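Local coordinates for crispr-associated protein Cas5, dvulg subtype (Xanthomonas oryzae pv. oryzae, PDB 3VZI) that acts as a Cas5d endoribonuclease of the CRISPR-mediated microbial immune system, where it probably processes precursor CRISPR RNA, at residues W53-I58 / V214-P219; I58-P63 / P179-E184; C65-R70 / V110-G115; I140-A145 / F165-D170; G183-G188 / A207-G212. One frame throughout, in Å; residues are numbered along the deposited sequence.

Contact 1. Residues W53-I58 / V214-P219; sequences WVVDSI and VAVPPP
Val216 sets its two methyl branches against Val55 and Ile58. CG1 stands anti to the backbone N (chi1 173°) and lies against the carbonyl oxygen of Val55, with Val216 CG1 to Val55 O at 3.5 Å. CG2, on the backbone-N side, takes the apolar partners: Val216 CG2 is 3.8 Å from Ile58 CD1 and 4.1 Å from Val55 CG1. Both neighbours meet it at a slant. Ile58 carries CG1 beside its own backbone N (chi1 -71°), and the chain ends in the methyl that meets Val216. Pro35 and Ile33 are further neighbours of this apolar patch.

The backbones run antiparallel. Val214 and Ile58 form a hydrogen-bonded pair, with Ile58 N to Val214 O at 3.1 Å and Val214 N to Ile58 O at 2.9 Å; their side chains share one face of the sheet. Ser57 and Ala215, the neighbouring non-hydrogen-bonded pair, face the other way. Val216 N to Asp56 O, 2.8 Å, adds a bond beyond the last strand residue, its donor above the carbonyl plane. Asp56 and Ser57 both face Ala119 on the other flank, a classic beta bulge. Edge strand 213-215 is thus held to the five-stranded antiparallel sheet by three backbone hydrogen bonds, the side chains of the two segments adding only apolar packing between them, while the carboxylate of Asp56 is engaged by His121.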
# COMPACT_ATOMS: atom_id res chain seq x y z
N TRP A 53 9.95 -5.08 -10.35
CA TRP A 53 8.52 -4.82 -10.55
C TRP A 53 8.26 -3.39 -10.79
O TRP A 53 8.69 -2.54 -10.00
CB TRP A 53 7.76 -5.23 -9.31
CG TRP A 53 7.48 -6.69 -9.33
CD1 TRP A 53 8.03 -7.65 -8.54
CD2 TRP A 53 6.56 -7.38 -10.23
NE1 TRP A 53 7.51 -8.87 -8.86
CE2 TRP A 53 6.63 -8.78 -9.87
CE3 TRP A 53 5.72 -7.00 -11.26
CZ2 TRP A 53 5.89 -9.74 -10.51
CZ3 TRP A 53 4.98 -7.98 -11.90
CH2 TRP A 53 5.06 -9.32 -11.53
N VAL A 54 7.57 -3.09 -11.88
CA VAL A 54 7.13 -1.72 -12.16
C VAL A 54 5.61 -1.66 -12.18
O VAL A 54 4.99 -2.37 -12.96
CB VAL A 54 7.73 -1.19 -13.48
CG1 VAL A 54 6.91 -0.05 -14.05
CG2 VAL A 54 9.17 -0.73 -13.27
N VAL A 55 5.03 -0.81 -11.33
CA VAL A 55 3.59 -0.57 -11.27
C VAL A 55 3.18 0.46 -12.30
O VAL A 55 3.73 1.56 -12.31
CB VAL A 55 3.16 -0.09 -9.87
CG1 VAL A 55 1.71 0.33 -9.85
CG2 VAL A 55 3.37 -1.20 -8.85
N ASP A 56 2.22 0.11 -13.16
CA ASP A 56 1.77 0.96 -14.26
C ASP A 56 0.49 1.71 -13.91
O ASP A 56 0.32 2.88 -14.29
CB ASP A 56 1.51 0.12 -15.50
CG ASP A 56 2.66 -0.83 -15.83
OD1 ASP A 56 3.77 -0.35 -16.09
OD2 ASP A 56 2.46 -2.06 -15.86
N SER A 57 -0.44 1.02 -13.24
CA SER A 57 -1.69 1.67 -12.83
C SER A 57 -2.41 0.95 -11.70
O SER A 57 -2.22 -0.24 -11.49
CB SER A 57 -2.62 1.84 -14.01
OG SER A 57 -3.38 0.68 -14.19
N ILE A 58 -3.21 1.70 -10.96
CA ILE A 58 -4.00 1.18 -9.85
C ILE A 58 -5.46 1.50 -10.16
O ILE A 58 -5.77 2.60 -10.58
CB ILE A 58 -3.63 1.91 -8.55
CG1 ILE A 58 -2.24 1.48 -8.09
CG2 ILE A 58 -4.68 1.71 -7.46
CD1 ILE A 58 -1.45 2.64 -7.52
N VAL A 214 -6.00 5.21 -11.85
CA VAL A 214 -4.94 6.13 -11.50
C VAL A 214 -3.70 5.66 -12.25
O VAL A 214 -3.07 4.70 -11.83
CB VAL A 214 -4.66 6.09 -9.95
CG1 VAL A 214 -3.43 6.90 -9.55
CG2 VAL A 214 -5.87 6.56 -9.14
N ALA A 215 -3.33 6.32 -13.34
CA ALA A 215 -2.06 6.01 -14.05
C ALA A 215 -0.88 6.26 -13.13
O ALA A 215 -0.88 7.25 -12.44
CB ALA A 215 -1.93 6.89 -15.29
N VAL A 216 0.12 5.40 -13.11
CA VAL A 216 1.31 5.63 -12.27
C VAL A 216 2.53 5.98 -13.14
O VAL A 216 2.98 5.15 -13.92
CB VAL A 216 1.60 4.41 -11.35
CG1 VAL A 216 2.92 4.55 -10.59
CG2 VAL A 216 0.43 4.18 -10.38
N PRO A 217 3.05 7.22 -13.02
CA PRO A 217 4.24 7.59 -13.78
C PRO A 217 5.38 6.61 -13.58
O PRO A 217 5.46 6.02 -12.51
CB PRO A 217 4.60 8.95 -13.17
CG PRO A 217 3.28 9.56 -12.90
CD PRO A 217 2.43 8.41 -12.41
N PRO A 218 6.25 6.39 -14.60
CA PRO A 218 7.50 5.64 -14.38
C PRO A 218 8.46 6.41 -13.46
O PRO A 218 8.23 7.59 -13.22
CB PRO A 218 8.10 5.53 -15.79
CG PRO A 218 7.47 6.65 -16.56
CD PRO A 218 6.07 6.74 -16.02
N PRO A 219 9.53 5.76 -12.95
CA PRO A 219 10.63 6.44 -12.25
C PRO A 219 11.15 7.76 -12.87
O PRO A 219 10.98 8.80 -12.24
CB PRO A 219 11.72 5.38 -12.25
CG PRO A 219 10.94 4.09 -12.09
CD PRO A 219 9.57 4.31 -12.69

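Contact 2. Residues I58-P63 / P179-E184; sequences IQVLKP and PALSGE
Pro63 and Ala180 bring the two backbones nearest, with Pro63 CA to Ala180 CA at 6.1 Å, too far apart for strand pairing. Segment 58-63 leaves a beta strand after Val60 and continues as loop, and segment 179-184 is irregular up to the beginning of the next strand. The two share no hydrogen bond; side chains of 179-184, chiefly Leu181, pack on both the backbone and the side chains of 58-63.

Leu181 does most of the work. Its CG lies on the backbone-N side, anti to the carbonyl carbon (chi1 -65°), and the two methyls beyond it divide the opposite segment between them. CD1 reaches the backbone: Leu181 CD1 is 3.3 Å from Val60 O and 3.6 Å from Leu61 O. CD2 goes to the side chain, with Leu181 CD2 to Val60 CG1 at 4.0 Å, the two chains crossing at about a right angle. Here the loop that leads into the hairpin of strands 184-194 and 202-210 is laid against the end of strand 51-60 in the main antiparallel sheet, and Met209 of that hairpin touches both Val60 and Leu181. Farther along, the contact thins to a single methyl against a proline ring, Ala180 CB to Pro63 CB at 4.4 Å.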
# COMPACT_ATOMS: atom_id res chain seq x y z
N ILE A 58 -3.21 1.70 -10.96
CA ILE A 58 -4.00 1.18 -9.85
C ILE A 58 -5.46 1.50 -10.16
O ILE A 58 -5.77 2.60 -10.58
CB ILE A 58 -3.63 1.91 -8.55
CG1 ILE A 58 -2.24 1.48 -8.09
CG2 ILE A 58 -4.68 1.71 -7.46
CD1 ILE A 58 -1.45 2.64 -7.52
N GLN A 59 -6.36 0.55 -9.97
CA GLN A 59 -7.79 0.77 -10.17
C GLN A 59 -8.42 0.69 -8.81
O GLN A 59 -8.28 -0.31 -8.13
CB GLN A 59 -8.36 -0.34 -11.04
CG GLN A 59 -9.86 -0.26 -11.25
CD GLN A 59 -10.22 0.56 -12.46
OE1 GLN A 59 -9.63 0.40 -13.54
NE2 GLN A 59 -11.20 1.44 -12.29
N VAL A 60 -9.07 1.76 -8.36
CA VAL A 60 -9.73 1.73 -7.05
C VAL A 60 -11.11 1.11 -7.28
O VAL A 60 -11.88 1.56 -8.16
CB VAL A 60 -9.77 3.15 -6.46
CG1 VAL A 60 -10.40 3.22 -5.06
CG2 VAL A 60 -8.37 3.71 -6.47
N LEU A 61 -11.41 0.04 -6.55
CA LEU A 61 -12.69 -0.59 -6.72
C LEU A 61 -13.75 -0.10 -5.77
O LEU A 61 -14.93 -0.06 -6.15
CB LEU A 61 -12.58 -2.09 -6.68
CG LEU A 61 -11.76 -2.72 -7.81
CD1 LEU A 61 -11.49 -4.17 -7.46
CD2 LEU A 61 -12.36 -2.64 -9.21
N LYS A 62 -13.37 0.32 -4.56
CA LYS A 62 -14.36 0.68 -3.54
C LYS A 62 -14.26 2.11 -3.04
O LYS A 62 -13.19 2.71 -3.11
CB LYS A 62 -14.35 -0.34 -2.41
CG LYS A 62 -15.00 -1.67 -2.84
CD LYS A 62 -14.60 -2.86 -1.98
CE LYS A 62 -15.63 -3.10 -0.89
NZ LYS A 62 -15.47 -4.48 -0.32
N PRO A 63 -15.38 2.70 -2.57
CA PRO A 63 -15.34 4.11 -2.09
C PRO A 63 -14.34 4.32 -0.97
O PRO A 63 -14.17 3.47 -0.10
CB PRO A 63 -16.75 4.35 -1.56
CG PRO A 63 -17.60 3.42 -2.34
CD PRO A 63 -16.76 2.19 -2.62
N PRO A 179 -20.61 5.90 -8.39
CA PRO A 179 -20.63 7.36 -8.59
C PRO A 179 -19.52 8.07 -7.81
O PRO A 179 -19.07 9.13 -8.23
CB PRO A 179 -22.04 7.79 -8.10
CG PRO A 179 -22.59 6.61 -7.37
CD PRO A 179 -21.89 5.38 -7.88
N ALA A 180 -19.08 7.49 -6.70
CA ALA A 180 -17.98 8.05 -5.93
C ALA A 180 -16.62 8.01 -6.64
O ALA A 180 -15.68 8.71 -6.27
CB ALA A 180 -17.88 7.34 -4.59
N LEU A 181 -16.50 7.17 -7.66
CA LEU A 181 -15.19 6.96 -8.29
C LEU A 181 -15.05 7.54 -9.71
O LEU A 181 -13.92 7.68 -10.22
CB LEU A 181 -14.84 5.48 -8.26
CG LEU A 181 -14.62 4.89 -6.86
CD1 LEU A 181 -14.41 3.38 -6.96
CD2 LEU A 181 -13.46 5.56 -6.16
N SER A 182 -16.18 7.90 -10.32
CA SER A 182 -16.18 8.32 -11.72
C SER A 182 -15.78 9.78 -11.94
O SER A 182 -15.78 10.59 -11.00
CB SER A 182 -17.53 8.05 -12.35
OG SER A 182 -18.50 8.72 -11.60
N GLY A 183 -15.43 10.12 -13.18
CA GLY A 183 -15.00 11.47 -13.51
C GLY A 183 -13.53 11.63 -13.20
O GLY A 183 -12.89 10.69 -12.72
N GLU A 184 -12.98 12.80 -13.51
CA GLU A 184 -11.59 13.09 -13.20
C GLU A 184 -11.60 13.50 -11.74
O GLU A 184 -12.48 14.22 -11.32
CB GLU A 184 -11.04 14.24 -14.06
CG GLU A 184 -11.75 14.50 -15.39
CD GLU A 184 -11.01 13.96 -16.61
OE1 GLU A 184 -11.62 13.92 -17.71
OE2 GLU A 184 -9.82 13.58 -16.49

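Contact 3. Residues C65-R70 / V110-G115; sequences CFESIR and VLREVG
Glu67 OE1 forms a salt bridge with Arg112, 2.9 Å from Arg112 NE, and draws a second, long and weak ion pair from Arg15. The oxygen sits over one face of the Arg112 guanidinium, and the carboxylate and guanidinium planes are 47° apart, so the two groups meet at a slant and not as a flat, two-pronged pair. Glu67 reaches there with an extended chain beyond CG. Arg112 bends at its third torsion (chi3 -88°), which turns NE toward the acid.

The backbones themselves pair as antiparallel strands. Val110 N to Glu67 O, 3.1 Å, closes one rung, whose return bond from Glu67 N to Val110 O is weak. Arg112 N to Cys65 O, 3.0 Å, adds a single bond farther along. Near the corner where the chain leaves this sheet at Glu113, a water joins Cys65 N to Arg112 O, accepting from the first and donating to the second.

Two apolar pairs complete the contact. Leu111 CD2 lies over a face of the Phe66 ring, 4.1 Å from its centroid in a CH-pi contact, the two side chains running side by side. Ile69 crosses Val110 at about a right angle, with Ile69 CD1 to Val110 CG2 at 3.5 Å. Strand 66-69 is thereby held to strand 108-112 in the mixed sheet. With the guanidinium groups of Arg15 and Arg112 close together, the negative charge of Glu67 would be expected to offset part of their mutual repulsion.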
# COMPACT_ATOMS: atom_id res chain seq x y z
N CYS A 65 -13.33 5.45 2.30
CA CYS A 65 -13.89 5.74 3.63
C CYS A 65 -12.84 5.53 4.70
O CYS A 65 -12.05 4.61 4.60
CB CYS A 65 -15.05 4.81 3.99
SG CYS A 65 -16.03 4.22 2.60
N PHE A 66 -12.87 6.35 5.75
CA PHE A 66 -11.87 6.27 6.79
C PHE A 66 -12.51 5.82 8.08
O PHE A 66 -13.72 5.76 8.18
CB PHE A 66 -11.14 7.61 6.95
CG PHE A 66 -10.18 7.90 5.83
CD1 PHE A 66 -8.89 7.33 5.83
CD2 PHE A 66 -10.56 8.69 4.75
CE1 PHE A 66 -8.00 7.56 4.79
CE2 PHE A 66 -9.67 8.91 3.69
CZ PHE A 66 -8.39 8.35 3.71
N GLU A 67 -11.69 5.51 9.08
CA GLU A 67 -12.16 5.06 10.37
C GLU A 67 -11.07 5.35 11.39
O GLU A 67 -9.90 5.07 11.14
CB GLU A 67 -12.45 3.57 10.32
CG GLU A 67 -13.41 3.04 11.37
CD GLU A 67 -13.62 1.54 11.26
OE1 GLU A 67 -12.98 0.93 10.39
OE2 GLU A 67 -14.40 0.96 12.05
N SER A 68 -11.45 5.94 12.53
CA SER A 68 -10.52 6.06 13.64
C SER A 68 -10.51 4.81 14.49
O SER A 68 -11.56 4.34 14.94
CB SER A 68 -10.79 7.30 14.48
OG SER A 68 -10.10 8.40 13.94
N ILE A 69 -9.30 4.30 14.70
CA ILE A 69 -9.05 2.98 15.28
C ILE A 69 -7.90 2.98 16.32
O ILE A 69 -6.90 3.67 16.15
CB ILE A 69 -8.84 1.98 14.13
CG1 ILE A 69 -10.18 1.32 13.81
CG2 ILE A 69 -7.74 0.96 14.40
CD1 ILE A 69 -10.45 1.18 12.33
N ARG A 70 -8.07 2.22 17.41
CA ARG A 70 -7.05 2.12 18.47
C ARG A 70 -6.94 0.68 18.96
O ARG A 70 -7.96 0.05 19.23
CB ARG A 70 -7.36 3.05 19.65
CG ARG A 70 -8.14 4.31 19.30
CD ARG A 70 -8.13 5.29 20.46
NE ARG A 70 -7.07 6.27 20.31
CZ ARG A 70 -6.57 7.01 21.30
NH1 ARG A 70 -7.03 6.89 22.54
NH2 ARG A 70 -5.60 7.89 21.05
N VAL A 110 -7.46 4.83 9.23
CA VAL A 110 -7.17 3.79 8.26
C VAL A 110 -8.30 3.79 7.24
O VAL A 110 -9.42 4.32 7.54
CB VAL A 110 -7.10 2.43 8.96
CG1 VAL A 110 -6.01 2.46 10.02
CG2 VAL A 110 -8.44 2.04 9.60
N LEU A 111 -7.99 3.28 6.03
CA LEU A 111 -9.02 3.03 5.01
C LEU A 111 -9.81 1.80 5.43
O LEU A 111 -9.25 0.86 6.02
CB LEU A 111 -8.39 2.79 3.63
CG LEU A 111 -7.72 3.96 2.90
CD1 LEU A 111 -6.70 3.47 1.89
CD2 LEU A 111 -8.74 4.94 2.26
N ARG A 112 -11.11 1.82 5.18
CA ARG A 112 -11.98 0.72 5.54
C ARG A 112 -12.40 -0.01 4.23
O ARG A 112 -12.38 0.60 3.18
CB ARG A 112 -13.14 1.27 6.39
CG ARG A 112 -14.46 0.50 6.36
CD ARG A 112 -15.36 0.81 7.57
NE ARG A 112 -15.12 -0.07 8.75
CZ ARG A 112 -14.64 -1.33 8.72
NH1 ARG A 112 -14.35 -1.93 7.57
NH2 ARG A 112 -14.46 -2.00 9.84
N GLU A 113 -12.68 -1.31 4.29
CA GLU A 113 -13.18 -2.09 3.15
C GLU A 113 -12.67 -1.73 1.72
O GLU A 113 -13.44 -1.31 0.84
CB GLU A 113 -14.72 -2.14 3.19
CG GLU A 113 -15.27 -3.35 3.97
CD GLU A 113 -16.67 -3.14 4.55
OE1 GLU A 113 -17.13 -1.98 4.67
OE2 GLU A 113 -17.32 -4.15 4.92
N VAL A 114 -11.37 -1.89 1.50
CA VAL A 114 -10.75 -1.51 0.23
C VAL A 114 -10.60 -2.67 -0.74
O VAL A 114 -10.69 -3.84 -0.33
CB VAL A 114 -9.36 -0.87 0.41
CG1 VAL A 114 -9.45 0.29 1.40
CG2 VAL A 114 -8.32 -1.92 0.81
N GLY A 115 -10.37 -2.33 -2.02
CA GLY A 115 -10.01 -3.32 -3.05
C GLY A 115 -9.47 -2.64 -4.31
O GLY A 115 -10.11 -1.77 -4.88
O HOH W 1 -12.10 2.84 1.07

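Contact 4. Residues I140-A145 / F165-D170; sequences IFNRRA and FALLGD
Leu167 points its branched end at the helix between Phe141, Asn142 and Ala145. Its CB bond already points at the helix, and CG stands anti to the backbone N (chi1 -170°). CD1 meets the ring and the alanine: Leu167 CD1 lies 3.7 Å from Phe141 CE2 and 3.8 Å from Ala145 CB. The phenyl ring and the leucine cross at a slant, and the methyl meets the ring neither squarely over its face nor at its edge. Asn142 OD1 lies equally near both methyls, 3.7 Å from Leu167 CD1 and from Leu167 CD2, a packing contact with the amide oxygen. On the helix itself, Ala145 CB rests above one face of the Phe141 ring, toward its rim.

These residues join helix 134-146 to strand 164-167, an outermost strand of the five-stranded antiparallel sheet, in the alpha/beta layering expected of an RRM-like fold; the axes of the short helix and strand segments pass 8.3 Å apart. Val7 of the neighbouring strand also touches Phe141 and Asn142.

Phe165 approaches from the same strand two residues earlier. Its ring turns an edge to the last helical turn, placing Phe165 CE1 4.0 Å from Ala145 O, near the ring plane. That same carbonyl takes a hydrogen bond from a water at 3.1 Å from Ala145 O, and the water in turn accepts from the backbone N of Leu167.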
# COMPACT_ATOMS: atom_id res chain seq x y z
N ILE A 140 6.51 -18.21 -12.49
CA ILE A 140 6.58 -18.43 -11.05
C ILE A 140 5.57 -17.51 -10.33
O ILE A 140 4.90 -17.93 -9.38
CB ILE A 140 8.01 -18.18 -10.53
CG1 ILE A 140 8.96 -19.29 -11.02
CG2 ILE A 140 8.02 -18.02 -9.01
CD1 ILE A 140 10.41 -18.91 -10.85
N PHE A 141 5.47 -16.27 -10.82
CA PHE A 141 4.55 -15.32 -10.26
C PHE A 141 3.12 -15.80 -10.43
O PHE A 141 2.38 -15.87 -9.44
CB PHE A 141 4.72 -13.93 -10.88
CG PHE A 141 3.67 -12.95 -10.40
CD1 PHE A 141 3.81 -12.31 -9.16
CD2 PHE A 141 2.50 -12.72 -11.15
CE1 PHE A 141 2.82 -11.43 -8.72
CE2 PHE A 141 1.51 -11.86 -10.70
CZ PHE A 141 1.67 -11.20 -9.49
N ASN A 142 2.73 -16.13 -11.66
CA ASN A 142 1.34 -16.48 -12.00
C ASN A 142 0.89 -17.76 -11.29
O ASN A 142 -0.23 -17.86 -10.76
CB ASN A 142 1.21 -16.69 -13.50
CG ASN A 142 1.23 -15.40 -14.28
OD1 ASN A 142 0.80 -14.33 -13.81
ND2 ASN A 142 1.72 -15.50 -15.52
N ARG A 143 1.77 -18.74 -11.30
CA ARG A 143 1.56 -20.02 -10.61
C ARG A 143 1.30 -19.73 -9.14
O ARG A 143 0.48 -20.39 -8.51
CB ARG A 143 2.79 -20.90 -10.81
CG ARG A 143 2.70 -22.32 -10.34
CD ARG A 143 4.05 -22.75 -9.77
NE ARG A 143 5.17 -22.68 -10.74
CZ ARG A 143 6.47 -22.52 -10.41
NH1 ARG A 143 7.37 -22.50 -11.39
NH2 ARG A 143 6.87 -22.36 -9.14
N ARG A 144 1.96 -18.71 -8.61
CA ARG A 144 1.91 -18.48 -7.16
C ARG A 144 0.70 -17.69 -6.72
O ARG A 144 0.09 -18.02 -5.69
CB ARG A 144 3.15 -17.75 -6.71
CG ARG A 144 4.36 -18.61 -6.64
CD ARG A 144 5.08 -18.16 -5.41
NE ARG A 144 6.46 -17.85 -5.71
CZ ARG A 144 7.45 -18.56 -5.25
NH1 ARG A 144 8.70 -18.22 -5.57
NH2 ARG A 144 7.18 -19.60 -4.45
N ALA A 145 0.43 -16.62 -7.49
CA ALA A 145 -0.75 -15.79 -7.37
C ALA A 145 -2.04 -16.61 -7.55
O ALA A 145 -2.97 -16.50 -6.76
CB ALA A 145 -0.68 -14.68 -8.39
N PHE A 165 -5.71 -11.50 -2.20
CA PHE A 165 -5.39 -11.25 -3.57
C PHE A 165 -5.82 -12.41 -4.46
O PHE A 165 -5.79 -13.56 -4.03
CB PHE A 165 -3.88 -10.98 -3.72
CG PHE A 165 -3.00 -12.12 -3.26
CD1 PHE A 165 -2.75 -13.20 -4.09
CD2 PHE A 165 -2.41 -12.10 -2.00
CE1 PHE A 165 -1.94 -14.24 -3.67
CE2 PHE A 165 -1.60 -13.14 -1.56
CZ PHE A 165 -1.36 -14.21 -2.41
N ALA A 166 -6.24 -12.09 -5.68
CA ALA A 166 -6.45 -13.12 -6.72
C ALA A 166 -5.91 -12.60 -8.06
O ALA A 166 -5.96 -11.40 -8.33
CB ALA A 166 -7.92 -13.51 -6.82
N LEU A 167 -5.38 -13.51 -8.88
CA LEU A 167 -4.85 -13.17 -10.20
C LEU A 167 -6.02 -12.98 -11.20
O LEU A 167 -6.98 -13.75 -11.20
CB LEU A 167 -3.89 -14.27 -10.69
CG LEU A 167 -3.06 -13.97 -11.95
CD1 LEU A 167 -1.87 -13.05 -11.64
CD2 LEU A 167 -2.59 -15.26 -12.62
N LEU A 168 -5.95 -11.94 -12.02
CA LEU A 168 -6.98 -11.72 -13.02
C LEU A 168 -6.50 -12.07 -14.41
O LEU A 168 -5.28 -12.18 -14.66
CB LEU A 168 -7.45 -10.28 -12.99
CG LEU A 168 -8.03 -9.76 -11.67
CD1 LEU A 168 -8.35 -8.29 -11.80
CD2 LEU A 168 -9.26 -10.52 -11.24
N GLY A 169 -7.47 -12.25 -15.31
CA GLY A 169 -7.22 -12.55 -16.71
C GLY A 169 -6.73 -11.33 -17.47
O GLY A 169 -6.51 -10.26 -16.91
N ASP A 170 -6.59 -11.51 -18.77
CA ASP A 170 -5.96 -10.52 -19.61
C ASP A 170 -6.77 -9.21 -19.72
O ASP A 170 -6.19 -8.13 -19.70
CB ASP A 170 -5.71 -11.13 -20.99
CG ASP A 170 -4.53 -10.51 -21.70
OD1 ASP A 170 -4.40 -9.27 -21.70
OD2 ASP A 170 -3.73 -11.27 -22.30
O HOH W 2 -5.94 -16.16 -7.61

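Contact 5. Residues G183-G188 / A207-G212; sequences GERDLG and ARMVDG
Glu184 and Arg208 form the ionic part of the contact, with Glu184 OE2 to Arg208 NH1 at 2.7 Å. The side chains run side by side, and the acid meets the guanidinium at its edge with the two planes only 7° apart. Glu184 bends at chi2 (-102°), which places CD, and Arg208 at chi3, which places NE. Val210 CG2 packs against the same carboxylate oxygen. Asp186, on this face too, pairs with Arg206.

Apolar contacts occupy the other face. Met209 and Arg185 lie alongside each other, the terminal methyl touching the aliphatic part of the arginine, Met209 CE to Arg185 CD at 3.5 Å. Leu187 CD1 sits 3.8 Å from Ala207 CB.

Backbone bonds knit the two strands together. Arg185 and Met209 exchange a pair: Arg185 N to Met209 O is 2.7 Å and Met209 N to Arg185 O is 2.8 Å. At one end a side chain joins in: Gly183 N donates to Asp211 OD1 at 2.9 Å, on the anti side and well out of the carboxylate plane, while Asp211 N donates back to Gly183 O. At the other, Ala207 O accepts from Leu187 N and, weakly, from Gly188 N, while Ala207 N returns to Gly188 O at 2.9 Å. Two residues facing one make a classic beta bulge, here built into the antiparallel hairpin of strands 184-194 and 202-210.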
# COMPACT_ATOMS: atom_id res chain seq x y z
N GLY A 183 -15.43 10.12 -13.18
CA GLY A 183 -15.00 11.47 -13.51
C GLY A 183 -13.53 11.63 -13.20
O GLY A 183 -12.89 10.69 -12.72
N GLU A 184 -12.98 12.80 -13.51
CA GLU A 184 -11.59 13.09 -13.20
C GLU A 184 -11.60 13.50 -11.74
O GLU A 184 -12.48 14.22 -11.32
CB GLU A 184 -11.04 14.24 -14.06
CG GLU A 184 -11.75 14.50 -15.39
CD GLU A 184 -11.01 13.96 -16.61
OE1 GLU A 184 -11.62 13.92 -17.71
OE2 GLU A 184 -9.82 13.58 -16.49
N ARG A 185 -10.66 13.01 -10.95
CA ARG A 185 -10.56 13.47 -9.58
C ARG A 185 -9.12 13.72 -9.26
O ARG A 185 -8.26 12.90 -9.59
CB ARG A 185 -11.14 12.46 -8.60
CG ARG A 185 -12.65 12.34 -8.67
CD ARG A 185 -13.21 11.39 -7.60
NE ARG A 185 -14.60 11.00 -7.86
CZ ARG A 185 -15.67 11.76 -7.58
NH1 ARG A 185 -15.54 12.95 -7.00
NH2 ARG A 185 -16.89 11.31 -7.86
N ASP A 186 -8.85 14.85 -8.63
CA ASP A 186 -7.48 15.13 -8.23
C ASP A 186 -7.31 14.64 -6.80
O ASP A 186 -7.95 15.14 -5.90
CB ASP A 186 -7.14 16.61 -8.40
CG ASP A 186 -5.78 16.96 -7.84
OD1 ASP A 186 -4.82 16.21 -8.12
OD2 ASP A 186 -5.66 17.97 -7.10
N LEU A 187 -6.49 13.61 -6.60
CA LEU A 187 -6.17 13.09 -5.26
C LEU A 187 -4.96 13.79 -4.66
O LEU A 187 -4.63 13.59 -3.51
CB LEU A 187 -5.86 11.60 -5.32
CG LEU A 187 -6.80 10.63 -6.03
CD1 LEU A 187 -6.07 9.31 -6.21
CD2 LEU A 187 -8.08 10.44 -5.20
N GLY A 188 -4.30 14.61 -5.47
CA GLY A 188 -3.21 15.46 -5.03
C GLY A 188 -1.97 14.65 -4.79
O GLY A 188 -1.87 13.48 -5.21
N ALA A 207 -1.43 12.40 -7.84
CA ALA A 207 -2.23 11.29 -8.35
C ALA A 207 -3.49 11.90 -8.94
O ALA A 207 -4.03 12.85 -8.34
CB ALA A 207 -2.56 10.29 -7.25
N ARG A 208 -3.91 11.39 -10.10
CA ARG A 208 -5.18 11.76 -10.70
C ARG A 208 -5.95 10.49 -11.04
O ARG A 208 -5.38 9.48 -11.50
CB ARG A 208 -5.01 12.68 -11.93
CG ARG A 208 -6.34 12.99 -12.62
CD ARG A 208 -6.21 13.91 -13.84
NE ARG A 208 -5.42 13.28 -14.90
CZ ARG A 208 -5.86 12.97 -16.12
NH1 ARG A 208 -7.11 13.27 -16.50
NH2 ARG A 208 -5.03 12.37 -16.98
N MET A 209 -7.25 10.53 -10.79
CA MET A 209 -8.09 9.34 -10.90
C MET A 209 -9.15 9.59 -11.96
O MET A 209 -9.88 10.60 -11.90
CB MET A 209 -8.74 9.05 -9.55
CG MET A 209 -9.29 7.64 -9.39
SD MET A 209 -9.88 7.36 -7.70
CE MET A 209 -11.34 8.38 -7.63
N VAL A 210 -9.24 8.69 -12.94
CA VAL A 210 -10.27 8.80 -13.98
C VAL A 210 -11.12 7.52 -13.96
O VAL A 210 -10.61 6.44 -14.29
CB VAL A 210 -9.63 9.06 -15.37
CG1 VAL A 210 -10.64 8.90 -16.50
CG2 VAL A 210 -9.03 10.44 -15.41
N ASP A 211 -12.38 7.64 -13.56
CA ASP A 211 -13.29 6.47 -13.41
C ASP A 211 -12.63 5.33 -12.60
O ASP A 211 -12.72 4.16 -12.96
CB ASP A 211 -13.83 5.96 -14.77
CG ASP A 211 -14.65 7.02 -15.52
OD1 ASP A 211 -15.37 7.80 -14.86
OD2 ASP A 211 -14.59 7.08 -16.78
N GLY A 212 -11.96 5.67 -11.51
CA GLY A 212 -11.24 4.68 -10.70
C GLY A 212 -9.78 4.48 -11.05
O GLY A 212 -8.96 4.11 -10.20

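Contacts 1 and 2 share Ile58 and follow one another along strand 51-60, their centres about 17 Å apart. Contact 5 joins both: Met209 CG packs 3.6 Å from Val214 CG2 of contact 1, and Gly212 O lies 3.0 Å from Val60 N of contact 2, a probable hydrogen bond. Its centre is only about 8 Å from that of contact 2, with which it shares Gly183 and Glu184. Contact 3 is linked to contact 2 where Leu61 N approaches Gly115 O at 2.8 Å, another probable hydrogen bond. Contact 4 lies at the far edge of the main sheet and touches contact 1 through Phe141 and Trp53; its centre is about 27 Å from that of contact 5.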